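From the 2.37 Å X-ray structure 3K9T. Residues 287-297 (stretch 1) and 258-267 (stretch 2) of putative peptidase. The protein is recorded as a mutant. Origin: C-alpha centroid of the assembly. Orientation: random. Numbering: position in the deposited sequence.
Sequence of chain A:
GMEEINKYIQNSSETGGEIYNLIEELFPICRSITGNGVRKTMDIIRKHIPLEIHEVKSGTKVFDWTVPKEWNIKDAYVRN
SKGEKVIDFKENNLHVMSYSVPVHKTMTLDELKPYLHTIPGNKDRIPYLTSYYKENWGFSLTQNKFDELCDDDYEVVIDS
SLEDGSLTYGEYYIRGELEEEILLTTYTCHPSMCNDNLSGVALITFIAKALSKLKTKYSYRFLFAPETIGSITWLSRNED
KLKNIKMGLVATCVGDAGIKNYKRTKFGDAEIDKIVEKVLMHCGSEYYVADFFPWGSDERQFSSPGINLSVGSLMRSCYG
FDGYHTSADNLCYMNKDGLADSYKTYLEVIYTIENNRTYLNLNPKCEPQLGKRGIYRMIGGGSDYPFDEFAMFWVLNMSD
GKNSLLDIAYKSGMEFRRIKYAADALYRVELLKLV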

# COMPACT_ATOMS: atom_id res chain seq x y z
N TYR A 287 4.96 -20.44 -6.94
CA TYR A 287 5.75 -19.61 -7.83
C TYR A 287 6.33 -18.44 -7.06
O TYR A 287 6.02 -18.20 -5.90
CB TYR A 287 4.90 -19.06 -8.97
CG TYR A 287 3.77 -18.19 -8.50
CD1 TYR A 287 2.60 -18.77 -8.02
CD2 TYR A 287 3.88 -16.79 -8.51
CE1 TYR A 287 1.54 -17.98 -7.58
CE2 TYR A 287 2.83 -15.99 -8.05
CZ TYR A 287 1.67 -16.58 -7.59
OH TYR A 287 0.63 -15.82 -7.14
N TYR A 288 7.21 -17.70 -7.71
CA TYR A 288 7.78 -16.56 -7.07
C TYR A 288 7.86 -15.47 -8.11
O TYR A 288 8.16 -15.75 -9.27
CB TYR A 288 9.14 -16.91 -6.47
CG TYR A 288 9.81 -15.74 -5.84
CD1 TYR A 288 9.37 -15.25 -4.60
CD2 TYR A 288 10.87 -15.08 -6.47
CE1 TYR A 288 9.97 -14.15 -4.00
CE2 TYR A 288 11.47 -13.98 -5.89
CZ TYR A 288 11.01 -13.52 -4.66
OH TYR A 288 11.60 -12.43 -4.09
N VAL A 289 7.55 -14.24 -7.70
CA VAL A 289 7.64 -13.08 -8.58
C VAL A 289 8.74 -12.17 -8.05
O VAL A 289 8.81 -11.96 -6.86
CB VAL A 289 6.32 -12.31 -8.60
CG1 VAL A 289 6.46 -11.00 -9.45
CG2 VAL A 289 5.19 -13.21 -9.08
N ALA A 290 9.59 -11.65 -8.93
CA ALA A 290 10.67 -10.71 -8.55
C ALA A 290 10.48 -9.43 -9.29
O ALA A 290 9.95 -9.43 -10.38
CB ALA A 290 12.04 -11.29 -8.91
N ASP A 291 10.91 -8.33 -8.72
CA ASP A 291 10.91 -7.04 -9.43
C ASP A 291 12.07 -7.01 -10.41
O ASP A 291 13.02 -7.78 -10.33
CB ASP A 291 11.04 -5.85 -8.47
CG ASP A 291 9.77 -5.61 -7.62
OD1 ASP A 291 8.69 -5.37 -8.19
OD2 ASP A 291 9.87 -5.65 -6.37
N PHE A 292 11.97 -6.09 -11.35
CA PHE A 292 13.01 -5.87 -12.31
C PHE A 292 14.32 -5.47 -11.67
O PHE A 292 14.34 -4.81 -10.67
CB PHE A 292 12.61 -4.76 -13.27
CG PHE A 292 13.70 -4.37 -14.27
CD1 PHE A 292 13.89 -5.09 -15.42
CD2 PHE A 292 14.49 -3.24 -14.05
CE1 PHE A 292 14.84 -4.72 -16.34
CE2 PHE A 292 15.44 -2.87 -14.95
CZ PHE A 292 15.62 -3.62 -16.11
N PHE A 293 15.40 -5.92 -12.28
CA PHE A 293 16.74 -5.42 -11.98
C PHE A 293 17.43 -5.44 -13.33
O PHE A 293 17.22 -6.39 -14.09
CB PHE A 293 17.47 -6.31 -10.96
CG PHE A 293 17.34 -7.79 -11.22
CD1 PHE A 293 16.26 -8.50 -10.73
CD2 PHE A 293 18.32 -8.47 -11.94
CE1 PHE A 293 16.15 -9.87 -10.97
CE2 PHE A 293 18.22 -9.82 -12.17
CZ PHE A 293 17.13 -10.52 -11.68
N PRO A 294 18.27 -4.42 -13.64
CA PRO A 294 18.96 -4.27 -14.92
C PRO A 294 20.23 -5.16 -15.10
O PRO A 294 21.29 -4.71 -15.56
CB PRO A 294 19.28 -2.78 -14.94
CG PRO A 294 19.64 -2.53 -13.50
CD PRO A 294 18.72 -3.41 -12.68
N TRP A 295 20.10 -6.43 -14.74
CA TRP A 295 21.08 -7.43 -15.11
C TRP A 295 20.33 -8.77 -15.24
O TRP A 295 19.10 -8.81 -15.05
CB TRP A 295 22.31 -7.45 -14.19
CG TRP A 295 21.99 -7.73 -12.79
CD1 TRP A 295 21.86 -8.96 -12.22
CD2 TRP A 295 21.73 -6.78 -11.77
NE1 TRP A 295 21.55 -8.83 -10.89
CE2 TRP A 295 21.46 -7.50 -10.59
CE3 TRP A 295 21.69 -5.38 -11.74
CZ2 TRP A 295 21.16 -6.86 -9.37
CZ3 TRP A 295 21.40 -4.74 -10.51
CH2 TRP A 295 21.15 -5.49 -9.35
N GLY A 296 21.05 -9.82 -15.61
CA GLY A 296 20.43 -11.10 -15.94
C GLY A 296 20.48 -11.32 -17.44
O GLY A 296 21.55 -11.41 -18.00
N SER A 297 19.33 -11.42 -18.10
CA SER A 297 19.33 -11.67 -19.55
C SER A 297 18.87 -10.45 -20.34
O SER A 297 18.92 -9.35 -19.83
CB SER A 297 18.53 -12.92 -19.91
OG SER A 297 18.86 -13.32 -21.23
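Stretch 2, residues 258-267: GIKNYKRTKF

The most unusual feature of this contact is the fully extended side chain of Lys 263, all four of its chi angles t, which carries its charge past the end of a small parallel sheet and over the face of the Phe 293 ring. Lys 263 NZ lies 3.4 Å from the centroid of that ring, a cation-pi contact, and Lys 263 CE makes a CH-pi contact with the same face, 3.7 Å from the centroid and 7° off the ring normal. The ammonium also donates a hydrogen bond to the backbone, Lys 263 NZ to Phe 293 O at 2.9 Å, and Trp 295 O lies 2.5 Å from Lys 263 NZ. Lysine suits this place: its long methylene chain spans the gap while its end satisfies both a carbonyl and an aromatic face. Gly 296 follows, with phi/psi of 107/-118, a conformation in which a CB would be jammed against the preceding carbonyl oxygen.

Stretch 2 approaches as a strand through residues 260-263, running in the same direction as strand 287-290, with the axes 4.7 Å apart at closest approach and crossing at -15°. The register pairs Tyr 288 with Asn 261, Val 289 with Tyr 262 and Ala 290 with Lys 263, at CA-CA distances of 4.9, 4.7 and 4.9 Å. The bonds alternate: Tyr 288 N donates to Lys 260 O (3.0 Å), Tyr 262 N to Tyr 288 O (2.9 Å), Ala 290 N to Tyr 262 O (2.8 Å) and Arg 264 N to Ala 290 O (3.0 Å).

Val 289 and Tyr 262 share one face of the sheet, where Val 289 CG1 comes 4.3 Å from Tyr 262 CD2, at the edge of the tyrosine ring. The same methyl lies over the guanidinium of Arg 264, with Val 289 CG1 3.6 Å from Arg 264 NE; a flat cation can accept an apolar neighbour on its face while its edge remains free for polar partners. That edge meets Asp 291 in a salt bridge, Arg 264 NH1 to Asp 291 OD1 at 2.8 Å. Elsewhere, Tyr 288 CB packs 4.1 Å from Ile 259 CD1.

Beyond the strands, Phe 292 is buried against the segment of stretch 2 that follows its strand. Lys 266 CB sits over its ring, 3.9 Å from the Phe 292 centroid, so the lysine contributes its aliphatic base. A water bridges the backbones here, donating to Thr 265 O (2.7 Å) and accepting from Phe 292 N (3.0 Å).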

# COMPACT_ATOMS: atom_id res chain seq x y z
N GLY A 258 12.15 -27.32 -10.57
CA GLY A 258 11.73 -26.30 -9.60
C GLY A 258 10.47 -25.51 -9.91
O GLY A 258 9.85 -25.70 -10.94
N ILE A 259 10.13 -24.58 -9.02
CA ILE A 259 8.94 -23.77 -9.20
C ILE A 259 9.19 -22.68 -10.28
O ILE A 259 10.33 -22.39 -10.62
CB ILE A 259 8.45 -23.14 -7.84
CG1 ILE A 259 9.47 -22.15 -7.28
CG2 ILE A 259 8.11 -24.22 -6.77
CD1 ILE A 259 8.85 -21.04 -6.36
N LYS A 260 8.10 -22.11 -10.82
CA LYS A 260 8.18 -21.00 -11.78
C LYS A 260 8.56 -19.69 -11.09
O LYS A 260 8.21 -19.45 -9.94
CB LYS A 260 6.85 -20.82 -12.53
CG LYS A 260 6.47 -22.02 -13.48
CD LYS A 260 5.10 -21.85 -14.10
CE LYS A 260 3.99 -22.14 -13.12
NZ LYS A 260 3.99 -23.56 -12.71
N ASN A 261 9.33 -18.89 -11.81
CA ASN A 261 9.76 -17.59 -11.38
C ASN A 261 9.49 -16.56 -12.47
O ASN A 261 9.89 -16.74 -13.60
CB ASN A 261 11.27 -17.60 -11.13
CG ASN A 261 11.65 -18.22 -9.80
OD1 ASN A 261 11.67 -17.54 -8.80
ND2 ASN A 261 11.98 -19.51 -9.80
N TYR A 262 8.83 -15.47 -12.11
CA TYR A 262 8.60 -14.36 -13.04
C TYR A 262 9.34 -13.10 -12.64
O TYR A 262 9.14 -12.57 -11.55
CB TYR A 262 7.12 -14.00 -13.13
CG TYR A 262 6.88 -12.85 -14.08
CD1 TYR A 262 7.21 -12.96 -15.44
CD2 TYR A 262 6.32 -11.67 -13.65
CE1 TYR A 262 6.98 -11.91 -16.34
CE2 TYR A 262 6.09 -10.60 -14.55
CZ TYR A 262 6.42 -10.73 -15.88
OH TYR A 262 6.19 -9.67 -16.74
N LYS A 263 10.19 -12.62 -13.54
CA LYS A 263 10.84 -11.32 -13.38
C LYS A 263 9.99 -10.30 -14.11
O LYS A 263 9.71 -10.42 -15.31
CB LYS A 263 12.27 -11.34 -13.92
CG LYS A 263 13.00 -10.00 -13.91
CD LYS A 263 14.45 -10.20 -14.40
CE LYS A 263 15.23 -8.88 -14.51
NZ LYS A 263 16.67 -9.13 -14.82
N ARG A 264 9.57 -9.28 -13.39
CA ARG A 264 8.78 -8.24 -13.99
C ARG A 264 9.54 -7.32 -14.93
O ARG A 264 10.75 -7.15 -14.84
CB ARG A 264 8.21 -7.37 -12.89
CG ARG A 264 7.23 -8.08 -12.05
CD ARG A 264 6.85 -7.16 -11.00
NE ARG A 264 5.66 -7.61 -10.33
CZ ARG A 264 5.44 -7.45 -9.04
NH1 ARG A 264 6.35 -6.89 -8.25
NH2 ARG A 264 4.31 -7.88 -8.52
N THR A 265 8.76 -6.66 -15.77
CA THR A 265 9.24 -5.55 -16.56
C THR A 265 9.71 -4.44 -15.64
O THR A 265 9.32 -4.40 -14.47
CB THR A 265 8.12 -4.96 -17.46
OG1 THR A 265 7.16 -4.21 -16.67
CG2 THR A 265 7.44 -6.07 -18.23
N LYS A 266 10.48 -3.50 -16.18
CA LYS A 266 10.98 -2.38 -15.41
C LYS A 266 9.81 -1.57 -14.83
O LYS A 266 9.97 -0.94 -13.80
CB LYS A 266 11.93 -1.48 -16.22
CG LYS A 266 11.23 -0.55 -17.25
CD LYS A 266 12.18 0.40 -18.02
CE LYS A 266 12.28 1.88 -17.49
NZ LYS A 266 13.58 2.52 -18.04
N PHE A 267 8.65 -1.59 -15.48
CA PHE A 267 7.48 -0.83 -15.01
C PHE A 267 6.74 -1.53 -13.88
O PHE A 267 5.92 -0.91 -13.21
CB PHE A 267 6.47 -0.56 -16.13
CG PHE A 267 7.08 -0.03 -17.37
CD1 PHE A 267 7.49 1.30 -17.45
CD2 PHE A 267 7.24 -0.85 -18.48
CE1 PHE A 267 8.06 1.81 -18.61
CE2 PHE A 267 7.82 -0.35 -19.66
CZ PHE A 267 8.23 0.98 -19.72
O HOH W 1 9.61 -4.32 -11.78